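Local coordinates for protein neutral ceramidase (Pseudomonas aeruginosa, PDB 2ZWS) that cleaves the N-acyl linkage of ceramides to yield sphingosine and free fatty acid, also catalyses the reverse synthesis, and binds one zinc ion per subunit, at residues Gly10-Ile14 / Leu553-Lys557; His37-Trp41 / Leu214-Asp218; Thr96-Ser100 / His204-Met208; Gly221-Tyr225 / Asp579-Asp583. All blocks are in the same frame, centred on the assembly; numbering follows the deposited sequence. Where two conformers were deposited one is given.

Contact 1 of 4, residues Gly10-Ile14 / Leu553-Lys557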
loop_
_atom_site.group_PDB
_atom_site.type_symbol
_atom_site.label_atom_id
_atom_site.label_comp_id
_atom_site.label_asym_id
_atom_site.label_seq_id
_atom_site.Cartn_x
_atom_site.Cartn_y
_atom_site.Cartn_z
ATOM N N GLY A 10 4.563 -0.696 15.636
ATOM C CA GLY A 10 4.152 0.713 15.587
ATOM C C GLY A 10 3.251 0.983 14.391
ATOM O O GLY A 10 3.313 0.275 13.379
ATOM N N LYS A 11 2.375 1.975 14.498
ATOM C CA LYS A 11 1.495 2.305 13.388
ATOM C C LYS A 11 1.365 3.821 13.337
ATOM O O LYS A 11 1.268 4.487 14.380
ATOM C CB LYS A 11 0.129 1.626 13.582
ATOM C CG LYS A 11 -0.900 1.868 12.539
ATOM C CD LYS A 11 -2.125 1.027 12.851
ATOM C CE LYS A 11 -3.366 1.783 12.536
ATOM N NZ LYS A 11 -4.585 1.087 12.959
ATOM N N ALA A 12 1.394 4.383 12.131
ATOM C CA ALA A 12 1.239 5.840 11.989
ATOM C C ALA A 12 0.536 6.214 10.702
ATOM O O ALA A 12 0.586 5.502 9.727
ATOM C CB ALA A 12 2.575 6.547 12.060
ATOM N N ASP A 13 -0.143 7.341 10.759
ATOM C CA ASP A 13 -1.037 7.830 9.714
ATOM C C ASP A 13 -0.222 8.379 8.529
ATOM O O ASP A 13 0.675 9.225 8.736
ATOM C CB ASP A 13 -1.850 8.939 10.377
ATOM C CG ASP A 13 -2.958 9.516 9.495
ATOM O OD1 ASP A 13 -3.081 9.174 8.294
ATOM O OD2 ASP A 13 -3.743 10.344 10.038
ATOM N N ILE A 14 -0.482 7.868 7.311
ATOM C CA ILE A 14 0.183 8.341 6.102
ATOM C C ILE A 14 -0.866 8.847 5.091
ATOM O O ILE A 14 -0.598 8.926 3.873
ATOM C CB ILE A 14 1.046 7.251 5.436
ATOM C CG1 ILE A 14 0.244 5.944 5.232
ATOM C CG2 ILE A 14 2.288 6.964 6.231
ATOM C CD1 ILE A 14 1.009 4.856 4.388
ATOM N N LEU A 553 -4.070 17.929 6.469
ATOM C CA LEU A 553 -4.413 16.487 6.356
ATOM C C LEU A 553 -4.994 15.908 7.619
ATOM O O LEU A 553 -5.501 14.775 7.630
ATOM C CB LEU A 553 -3.162 15.690 6.024
ATOM C CG LEU A 553 -2.377 16.207 4.834
ATOM C CD1 LEU A 553 -1.192 15.298 4.541
ATOM C CD2 LEU A 553 -3.241 16.272 3.652
ATOM N N ARG A 554 -4.869 16.673 8.700
ATOM C CA ARG A 554 -5.324 16.240 10.015
ATOM C C ARG A 554 -4.684 14.897 10.426
ATOM O O ARG A 554 -5.335 13.987 10.927
ATOM C CB ARG A 554 -6.857 16.239 10.097
ATOM C CG ARG A 554 -7.415 17.647 9.817
ATOM C CD ARG A 554 -8.790 17.889 10.396
ATOM N NE ARG A 554 -8.795 17.923 11.861
ATOM C CZ ARG A 554 -8.434 18.971 12.598
ATOM N NH1 ARG A 554 -8.488 18.873 13.922
ATOM N NH2 ARG A 554 -8.008 20.091 12.017
ATOM N N THR A 555 -3.382 14.829 10.168
ATOM C CA THR A 555 -2.558 13.665 10.418
ATOM C C THR A 555 -2.627 13.325 11.925
ATOM O O THR A 555 -2.431 14.224 12.797
ATOM C CB THR A 555 -1.133 13.988 9.964
ATOM O OG1 THR A 555 -1.119 14.313 8.557
ATOM C CG2 THR A 555 -0.156 12.844 10.278
ATOM N N GLU A 556 -2.910 12.055 12.236
ATOM C CA GLU A 556 -3.058 11.543 13.613
ATOM C C GLU A 556 -4.260 12.142 14.332
ATOM O O GLU A 556 -4.431 11.961 15.553
ATOM C CB GLU A 556 -1.779 11.731 14.445
ATOM C CG GLU A 556 -0.509 11.065 13.834
ATOM C CD GLU A 556 -0.541 9.529 13.812
ATOM O OE1 GLU A 556 -1.288 8.887 14.575
ATOM O OE2 GLU A 556 0.277 8.959 13.095
ATOM N N LYS A 557 -5.063 12.886 13.569
ATOM C CA LYS A 557 -6.315 13.442 14.071
ATOM C C LYS A 557 -7.492 13.003 13.198
ATOM O O LYS A 557 -7.429 11.925 12.575
ATOM C CB LYS A 557 -6.201 14.961 14.241
ATOM C CG LYS A 557 -5.089 15.364 15.240
ATOM C CD LYS A 557 -4.880 16.876 15.255
ATOM C CE LYS A 557 -5.854 17.557 16.209
ATOM N NZ LYS A 557 -5.732 19.046 16.160
HETATM O O HOH W 1 -5.518 9.875 12.253
#
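A type II beta turn, R554 to K557, docks against the end of strand 5-13, and the contact illustrates how two carboxylates can each serve the other's backbone. The turn is closed by K557 N donating to R554 O at 2.9 Å. E556, at the third position, takes the positive phi (66°) of a type II turn. Its amide is not used by the turn's own bond and donates to D13: the CA-to-CB bond of D13 points toward the turn, and the t rotamer at chi1 carries OD2 to within 2.9 Å of E556 N. The return bond needs more bending. E556 starts sideways, but m at both chi1 and chi2 curls its end back, so that OE2 accepts from D13 N at 2.9 Å, almost linearly. Both acids also have other partners: D13 OD1 meets T15 and OD2 pairs with R39, while E556 forms salt bridges with R132 and R136 of helix 120-138. The CA-to-CB bond of R554 points away from the strand, and its guanidinium pairs with E631. Strand 5-13 of the N-terminal family region thus meets the loop between strands 539-545 and 560-566 of the C-terminal one. A water extends the link, donating to D13 OD2 at 2.9 Å and to K557 O at 2.8 Å.

Contact 2 of 4, residues His37-Trp41 / Leu214-Asp218. With MG (magnesium ion), chain C.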
loop_
_atom_site.group_PDB
_atom_site.type_symbol
_atom_site.label_atom_id
_atom_site.label_comp_id
_atom_site.label_asym_id
_atom_site.label_seq_id
_atom_site.Cartn_x
_atom_site.Cartn_y
_atom_site.Cartn_z
ATOM N N HIS A 37 -12.949 7.183 3.499
ATOM C CA HIS A 37 -13.666 6.089 4.136
ATOM C C HIS A 37 -12.890 5.580 5.359
ATOM O O HIS A 37 -13.394 5.606 6.478
ATOM C CB HIS A 37 -13.972 4.953 3.174
ATOM C CG HIS A 37 -14.746 3.852 3.825
ATOM N ND1 HIS A 37 -14.820 2.574 3.310
ATOM C CD2 HIS A 37 -15.485 3.842 4.966
ATOM C CE1 HIS A 37 -15.569 1.827 4.105
ATOM N NE2 HIS A 37 -15.986 2.571 5.118
ATOM N N MET A 38 -11.660 5.123 5.124
ATOM C CA MET A 38 -10.752 4.780 6.207
ATOM C C MET A 38 -9.384 5.374 5.885
ATOM O O MET A 38 -9.045 5.579 4.709
ATOM C CB MET A 38 -10.666 3.251 6.435
ATOM C CG MET A 38 -11.967 2.575 6.942
ATOM S SD MET A 38 -11.780 0.986 7.842
ATOM C CE MET A 38 -10.843 0.029 6.647
ATOM N N ARG A 39 -8.611 5.670 6.934
ATOM C CA ARG A 39 -7.296 6.259 6.727
ATOM C C ARG A 39 -6.286 5.214 6.245
ATOM O O ARG A 39 -6.532 4.000 6.311
ATOM C CB ARG A 39 -6.791 6.942 8.001
ATOM C CG ARG A 39 -7.512 8.288 8.232
ATOM C CD ARG A 39 -6.835 9.170 9.338
ATOM N NE ARG A 39 -7.524 10.469 9.327
ATOM C CZ ARG A 39 -7.016 11.622 8.888
ATOM N NH1 ARG A 39 -5.735 11.742 8.550
ATOM N NH2 ARG A 39 -7.807 12.692 8.839
ATOM N N GLN A 40 -5.152 5.719 5.766
ATOM C CA GLN A 40 -4.016 4.918 5.339
ATOM C C GLN A 40 -2.947 4.929 6.425
ATOM O O GLN A 40 -2.640 6.002 6.994
ATOM C CB GLN A 40 -3.425 5.544 4.071
ATOM C CG GLN A 40 -4.424 5.593 2.901
ATOM C CD GLN A 40 -3.873 6.392 1.749
ATOM O OE1 GLN A 40 -3.290 5.829 0.823
ATOM N NE2 GLN A 40 -3.982 7.675 1.826
ATOM N N TRP A 41 -2.349 3.761 6.685
ATOM C CA TRP A 41 -1.375 3.615 7.784
ATOM C C TRP A 41 -0.101 2.945 7.298
ATOM O O TRP A 41 -0.109 2.137 6.315
ATOM C CB TRP A 41 -1.966 2.754 8.927
ATOM C CG TRP A 41 -3.248 3.377 9.432
ATOM C CD1 TRP A 41 -4.522 3.137 8.987
ATOM C CD2 TRP A 41 -3.357 4.375 10.462
ATOM N NE1 TRP A 41 -5.423 3.934 9.673
ATOM C CE2 TRP A 41 -4.731 4.708 10.578
ATOM C CE3 TRP A 41 -2.431 5.023 11.280
ATOM C CZ2 TRP A 41 -5.190 5.653 11.490
ATOM C CZ3 TRP A 41 -2.886 5.963 12.187
ATOM C CH2 TRP A 41 -4.252 6.280 12.281
ATOM N N LEU A 214 -13.554 8.051 -2.349
ATOM C CA LEU A 214 -13.155 8.114 -0.943
ATOM C C LEU A 214 -11.840 7.381 -0.716
ATOM O O LEU A 214 -11.633 6.287 -1.247
ATOM C CB LEU A 214 -14.208 7.462 -0.056
ATOM C CG LEU A 214 -15.609 8.087 -0.104
ATOM C CD1 LEU A 214 -16.497 7.382 0.923
ATOM C CD2 LEU A 214 -15.600 9.604 0.128
ATOM N N ILE A 215 -10.958 7.983 0.079
ATOM C CA ILE A 215 -9.713 7.316 0.452
ATOM C C ILE A 215 -10.025 6.044 1.188
ATOM O O ILE A 215 -10.867 6.010 2.092
ATOM C CB ILE A 215 -8.816 8.240 1.302
ATOM C CG1 ILE A 215 -8.277 9.349 0.404
ATOM C CG2 ILE A 215 -7.687 7.443 1.956
ATOM C CD1 ILE A 215 -7.374 10.378 1.108
ATOM N N SER A 216 -9.342 4.970 0.787
ATOM C CA SER A 216 -9.563 3.691 1.444
ATOM C C SER A 216 -8.332 2.802 1.281
ATOM O O SER A 216 -7.686 2.818 0.234
ATOM C CB SER A 216 -10.763 2.971 0.813
ATOM O OG SER A 216 -10.865 1.634 1.286
ATOM N N PRO A 217 -8.015 2.026 2.318
ATOM C CA PRO A 217 -6.955 1.028 2.231
ATOM C C PRO A 217 -7.453 -0.310 1.649
ATOM O O PRO A 217 -6.685 -1.288 1.623
ATOM C CB PRO A 217 -6.542 0.867 3.692
ATOM C CG PRO A 217 -7.861 1.007 4.453
ATOM C CD PRO A 217 -8.604 2.078 3.670
ATOM N N ASP A 218 -8.709 -0.335 1.186
ATOM C CA ASP A 218 -9.233 -1.441 0.363
ATOM C C ASP A 218 -9.248 -2.762 1.108
ATOM O O ASP A 218 -9.313 -2.760 2.333
ATOM C CB ASP A 218 -8.477 -1.504 -0.970
ATOM C CG ASP A 218 -9.300 -2.123 -2.099
ATOM O OD1 ASP A 218 -9.358 -3.377 -2.204
ATOM O OD2 ASP A 218 -9.882 -1.349 -2.896
HETATM MG MG MG C . -14.553 6.169 8.258
HETATM O O HOH W 2 -13.415 0.958 1.561
HETATM O O HOH W 3 -14.416 8.584 7.493
#
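The two backbones run in roughly the same direction, 42° apart end to end, with the CA atoms of M38 and S216 5.0 Å from each other. One carbonyl serves both successive amides of the opposite segment: I215 O accepts from H37 N at 2.8 Å and, at greater length, from M38 N at 3.3 Å. This continues the parallel pairing of the short, weakly bonded edge strand 214-215 of a six-stranded mixed sheet with strand 32-36. H37 O, just past the strand end, binds the magnesium ion at 2.2 Å, a site that T584 and D581 help to complete. The H37 ring reaches W582 O through NE2, while ND1 meets a water at 2.8 Å that also lies 2.7 Å from S216 OG. That same hydroxyl accepts from D218 N at 2.9 Å, an ST turn leading into helix 218-231. M38 CB rests on P217 CD at 3.6 Å, whereas the R39 guanidinium forms salt bridges with D579 and D13.

Contact 3 of 4, residues Thr96-Ser100 / His204-Met208. With ZN (zinc ion), chain B.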
loop_
_atom_site.group_PDB
_atom_site.type_symbol
_atom_site.label_atom_id
_atom_site.label_comp_id
_atom_site.label_asym_id
_atom_site.label_seq_id
_atom_site.Cartn_x
_atom_site.Cartn_y
_atom_site.Cartn_z
ATOM N N THR A 96 0.521 -2.330 0.181
ATOM C CA THR A 96 -0.616 -3.235 0.030
ATOM C C THR A 96 -1.203 -3.191 -1.401
ATOM O O THR A 96 -2.002 -4.077 -1.777
ATOM C CB THR A 96 -1.783 -2.815 0.939
ATOM O OG1 THR A 96 -2.180 -1.475 0.576
ATOM C CG2 THR A 96 -1.431 -2.950 2.418
ATOM N N HIS A 97 -0.867 -2.138 -2.155
ATOM C CA HIS A 97 -1.377 -1.952 -3.535
ATOM C C HIS A 97 -2.853 -1.571 -3.566
ATOM O O HIS A 97 -3.576 -1.866 -4.521
ATOM C CB HIS A 97 -1.085 -3.171 -4.396
ATOM C CG HIS A 97 -1.113 -2.915 -5.864
ATOM N ND1 HIS A 97 -0.591 -1.776 -6.439
ATOM C CD2 HIS A 97 -1.483 -3.731 -6.890
ATOM C CE1 HIS A 97 -0.703 -1.878 -7.762
ATOM N NE2 HIS A 97 -1.228 -3.059 -8.060
ATOM N N THR A 98 -3.316 -0.889 -2.522
ATOM C CA THR A 98 -4.633 -0.241 -2.613
ATOM C C THR A 98 -4.657 0.749 -3.772
ATOM O O THR A 98 -3.669 1.477 -3.984
ATOM C CB THR A 98 -5.040 0.481 -1.299
ATOM O OG1 THR A 98 -6.249 1.217 -1.505
ATOM C CG2 THR A 98 -3.955 1.434 -0.802
ATOM N N HIS A 99 -5.794 0.829 -4.465
ATOM C CA HIS A 99 -5.936 1.763 -5.576
ATOM C C HIS A 99 -6.793 2.965 -5.183
ATOM O O HIS A 99 -7.246 3.697 -6.061
ATOM C CB HIS A 99 -6.527 1.030 -6.780
ATOM C CG HIS A 99 -5.570 0.089 -7.438
ATOM N ND1 HIS A 99 -4.850 -0.856 -6.740
ATOM C CD2 HIS A 99 -5.227 -0.064 -8.735
ATOM C CE1 HIS A 99 -4.103 -1.550 -7.584
ATOM N NE2 HIS A 99 -4.290 -1.063 -8.793
ATOM N N SER A 100 -6.963 3.186 -3.880
ATOM C CA SER A 100 -7.862 4.230 -3.400
ATOM C C SER A 100 -7.193 5.255 -2.525
ATOM O O SER A 100 -7.841 5.798 -1.624
ATOM C CB SER A 100 -9.022 3.608 -2.625
ATOM O OG SER A 100 -9.791 2.781 -3.503
ATOM N N HIS A 204 -4.861 -8.382 -5.826
ATOM C CA HIS A 204 -4.999 -6.932 -6.022
ATOM C C HIS A 204 -5.976 -6.316 -5.021
ATOM O O HIS A 204 -7.066 -6.842 -4.790
ATOM C CB HIS A 204 -5.420 -6.565 -7.449
ATOM C CG HIS A 204 -4.270 -6.263 -8.351
ATOM N ND1 HIS A 204 -3.416 -7.243 -8.824
ATOM C CD2 HIS A 204 -3.828 -5.088 -8.865
ATOM C CE1 HIS A 204 -2.482 -6.669 -9.570
ATOM N NE2 HIS A 204 -2.707 -5.363 -9.599
ATOM N N SER A 205 -5.569 -5.180 -4.468
ATOM C CA SER A 205 -6.404 -4.440 -3.545
ATOM C C SER A 205 -7.235 -3.407 -4.317
ATOM O O SER A 205 -7.059 -2.174 -4.185
ATOM C CB SER A 205 -5.532 -3.792 -2.455
ATOM O OG SER A 205 -5.017 -4.823 -1.617
ATOM N N THR A 206 -8.173 -3.941 -5.092
ATOM C CA THR A 206 -8.925 -3.158 -6.081
ATOM C C THR A 206 -10.419 -3.387 -5.895
ATOM O O THR A 206 -11.202 -3.219 -6.824
ATOM C CB THR A 206 -8.556 -3.595 -7.517
ATOM O OG1 THR A 206 -8.652 -5.028 -7.610
ATOM C CG2 THR A 206 -7.142 -3.176 -7.891
ATOM N N SER A 207 -10.828 -3.813 -4.699
ATOM C CA SER A 207 -12.262 -3.972 -4.448
ATOM C C SER A 207 -13.028 -2.655 -4.579
ATOM O O SER A 207 -14.180 -2.654 -4.997
ATOM C CB SER A 207 -12.498 -4.589 -3.069
ATOM O OG SER A 207 -11.952 -5.900 -3.024
ATOM N N MET A 208 -12.408 -1.539 -4.159
ATOM C CA MET A 208 -12.974 -0.210 -4.398
ATOM C C MET A 208 -12.533 0.183 -5.804
ATOM O O MET A 208 -11.327 0.200 -6.115
ATOM C CB MET A 208 -12.437 0.797 -3.389
ATOM C CG MET A 208 -12.788 0.517 -1.914
ATOM S SD MET A 208 -14.557 0.397 -1.567
ATOM C CE MET A 208 -15.135 2.033 -2.069
HETATM ZN ZN ZN B . -1.341 -3.828 -10.085
HETATM O O HOH W 4 -2.549 -2.170 -10.602
HETATM O O HOH W 5 -8.932 0.424 -4.605
#
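Two imidazole nitrogens, H97 NE2 and H204 NE2, sit just 3.1 Å apart without a hydrogen bond between them, because both face a zinc ion, at 2.2 and 2.1 Å respectively. Such crowding is a signature of shared metal ligation, and here E411 and Y448 complete the protein's share of the site. Behind each ring the ND1 atom is held by a backbone carbonyl, G64 O for H97 and L249 O for H204, which orients NE2 toward the metal. The loops carrying them are tied beside the site: S205 OG donates to T96 O at 3.1 Å, and H99 N reaches S205 O at 3.3 Å. H99 is a third histidine, but not a ligand. T206 CG2 lies 3.4 Å from the H99 ring centroid, a CH-pi contact over the face, and H99 ND1 donates to H97 O at 2.8 Å. Farther along, a water stands 2.7 Å from S100 OG and 2.8 Å from M208 O. With ND1 so occupied, H99 NE2 is directed to a water at 2.7 Å that zinc binds at 2.1 Å; this metal-bound water, polarised by zinc and hydrogen-bonded to a histidine, is consistent with a role in amide hydrolysis.

Contact 4 of 4, residues Gly221-Tyr225 / Asp579-Asp583. With MG (magnesium ion), chain C; GOL (glycerol), chain Q.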
loop_
_atom_site.group_PDB
_atom_site.type_symbol
_atom_site.label_atom_id
_atom_site.label_comp_id
_atom_site.label_asym_id
_atom_site.label_seq_id
_atom_site.Cartn_x
_atom_site.Cartn_y
_atom_site.Cartn_z
ATOM N N GLY A 221 -6.571 -3.456 3.743
ATOM C CA GLY A 221 -6.761 -2.501 4.830
ATOM C C GLY A 221 -7.932 -2.887 5.719
ATOM O O GLY A 221 -7.872 -2.651 6.949
ATOM N N TYR A 222 -9.007 -3.425 5.138
ATOM C CA TYR A 222 -10.123 -3.891 5.961
ATOM C C TYR A 222 -9.693 -5.090 6.816
ATOM O O TYR A 222 -10.021 -5.176 7.996
ATOM C CB TYR A 222 -11.362 -4.291 5.140
ATOM C CG TYR A 222 -12.445 -4.692 6.119
ATOM C CD1 TYR A 222 -12.691 -6.037 6.398
ATOM C CD2 TYR A 222 -13.153 -3.722 6.843
ATOM C CE1 TYR A 222 -13.635 -6.416 7.338
ATOM C CE2 TYR A 222 -14.110 -4.082 7.797
ATOM C CZ TYR A 222 -14.336 -5.437 8.039
ATOM O OH TYR A 222 -15.265 -5.826 8.963
ATOM N N ALA A 223 -8.928 -6.006 6.230
ATOM C CA ALA A 223 -8.415 -7.132 7.029
ATOM C C ALA A 223 -7.624 -6.658 8.256
ATOM O O ALA A 223 -7.825 -7.182 9.362
ATOM C CB ALA A 223 -7.568 -8.029 6.144
ATOM N N SER A 224 -6.724 -5.684 8.068
ATOM C CA SER A 224 -5.943 -5.151 9.194
ATOM C C SER A 224 -6.870 -4.511 10.225
ATOM O O SER A 224 -6.744 -4.738 11.451
ATOM C CB SER A 224 -4.949 -4.086 8.745
ATOM O OG SER A 224 -3.972 -4.616 7.850
ATOM N N TYR A 225 -7.802 -3.686 9.743
ATOM C CA TYR A 225 -8.701 -2.955 10.635
ATOM C C TYR A 225 -9.563 -3.971 11.376
ATOM O O TYR A 225 -9.747 -3.850 12.591
ATOM C CB TYR A 225 -9.619 -2.057 9.818
ATOM C CG TYR A 225 -10.681 -1.348 10.625
ATOM C CD1 TYR A 225 -11.990 -1.828 10.667
ATOM C CD2 TYR A 225 -10.372 -0.174 11.343
ATOM C CE1 TYR A 225 -12.968 -1.151 11.409
ATOM C CE2 TYR A 225 -11.342 0.492 12.067
ATOM C CZ TYR A 225 -12.625 -0.021 12.110
ATOM O OH TYR A 225 -13.619 0.646 12.812
ATOM N N ASP A 579 -12.820 9.286 11.883
ATOM C CA ASP A 579 -12.866 9.122 10.424
ATOM C C ASP A 579 -12.154 7.852 9.929
ATOM O O ASP A 579 -12.338 7.462 8.784
ATOM C CB ASP A 579 -12.436 10.396 9.645
ATOM C CG ASP A 579 -10.953 10.754 9.800
ATOM O OD1 ASP A 579 -10.129 9.881 10.202
ATOM O OD2 ASP A 579 -10.603 11.906 9.435
ATOM N N ASN A 580 -11.365 7.208 10.790
ATOM C CA ASN A 580 -10.696 5.983 10.407
ATOM C C ASN A 580 -11.636 4.791 10.335
ATOM O O ASN A 580 -11.360 3.817 9.626
ATOM C CB ASN A 580 -9.579 5.631 11.376
ATOM C CG ASN A 580 -8.745 4.486 10.886
ATOM O OD1 ASN A 580 -8.295 4.477 9.735
ATOM N ND2 ASN A 580 -8.539 3.497 11.754
ATOM N N ASP A 581 -12.747 4.854 11.067
ATOM C CA ASP A 581 -13.559 3.656 11.256
ATOM C C ASP A 581 -14.362 3.250 10.007
ATOM O O ASP A 581 -14.840 4.101 9.265
ATOM C CB ASP A 581 -14.431 3.823 12.480
ATOM C CG ASP A 581 -13.601 3.806 13.744
ATOM O OD1 ASP A 581 -12.878 2.798 13.949
ATOM O OD2 ASP A 581 -13.619 4.811 14.501
ATOM N N TRP A 582 -14.529 1.944 9.805
ATOM C CA TRP A 582 -15.332 1.430 8.694
ATOM C C TRP A 582 -16.756 2.006 8.673
ATOM O O TRP A 582 -17.285 2.260 7.589
ATOM C CB TRP A 582 -15.420 -0.103 8.793
ATOM C CG TRP A 582 -16.231 -0.712 7.725
ATOM C CD1 TRP A 582 -17.537 -1.105 7.820
ATOM C CD2 TRP A 582 -15.807 -1.009 6.390
ATOM N NE1 TRP A 582 -17.950 -1.621 6.615
ATOM C CE2 TRP A 582 -16.914 -1.585 5.727
ATOM C CE3 TRP A 582 -14.599 -0.853 5.691
ATOM C CZ2 TRP A 582 -16.868 -1.977 4.395
ATOM C CZ3 TRP A 582 -14.548 -1.272 4.336
ATOM C CH2 TRP A 582 -15.683 -1.819 3.716
ATOM N N ASP A 583 -17.348 2.208 9.860
ATOM C CA ASP A 583 -18.761 2.602 9.971
ATOM C C ASP A 583 -18.995 4.077 9.649
ATOM O O ASP A 583 -20.145 4.505 9.568
ATOM C CB ASP A 583 -19.333 2.320 11.353
ATOM C CG ASP A 583 -19.407 0.859 11.663
ATOM O OD1 ASP A 583 -19.569 0.049 10.726
ATOM O OD2 ASP A 583 -19.306 0.528 12.864
HETATM MG MG MG C . -14.553 6.169 8.258
HETATM C C1 GOL Q . -16.931 -3.688 10.788
HETATM O O1 GOL Q . -15.526 -3.677 10.778
HETATM C C2 GOL Q . -17.386 -2.473 11.576
HETATM O O2 GOL Q . -16.526 -2.295 12.686
HETATM C C3 GOL Q . -18.803 -2.725 12.061
HETATM O O3 GOL Q . -18.911 -2.253 13.383
HETATM O O HOH W 6 -16.338 0.877 12.385
HETATM O O HOH W 3 -14.416 8.584 7.493
#
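D579 opens the loop with its carbonyl O 2.6 Å from the magnesium ion and accepting from a metal-bound water at 2.7 Å. D581 works in two directions: its carbonyl O binds magnesium at 2.3 Å, and its side-chain OD1 receives a short hydrogen bond, 2.5 Å, from Y225 OH. The loop passes from strand 574-578 of one beta-sheet to strand 584-591 of another, so the metal lies at a crossing between two sheets. Y222 and Y225 occupy one side of helix 218-231, pinning this loop to the N-terminal family region. Y222 directs its ring edge at the face of the W582 indole, an edge-to-face pair with centroids 4.8 Å apart and Y222 CD2 3.4 Å from W582 CE3; W582 CB meets Y225 CE1 at 3.7 Å. At D583, the backbone N donates at 3.0 Å to a water that in turn donates to Y225 OH at 2.8 Å, while D583 OD2 accepts from O3 of a glycerol, probably from the crystallisation liquor, at 2.9 Å.

Overall arrangement
Contact 2 lies in the middle of the group: its centre is 7 Å from contact 4, 10 Å from contact 3 and 12 Å from contact 1, whereas contacts 1 and 3 are 20 Å apart. Along the chain, contact 3 is nested inside contact 2, and contact 2 inside contact 1; contact 4 opens after contact 2 closes and crosses contact 1. Contacts 1 and 4 join the N- and C-terminal family regions. R39 bridges the first two and the fourth through D13 and D579, and magnesium is shared by contacts 2 and 4. D218, where strand 214-215 gives way to helix 218-231, holds the backbone of contact 3, so contact 2 touches both the magnesium-site loop of contact 4 and the zinc-site loops of contact 3.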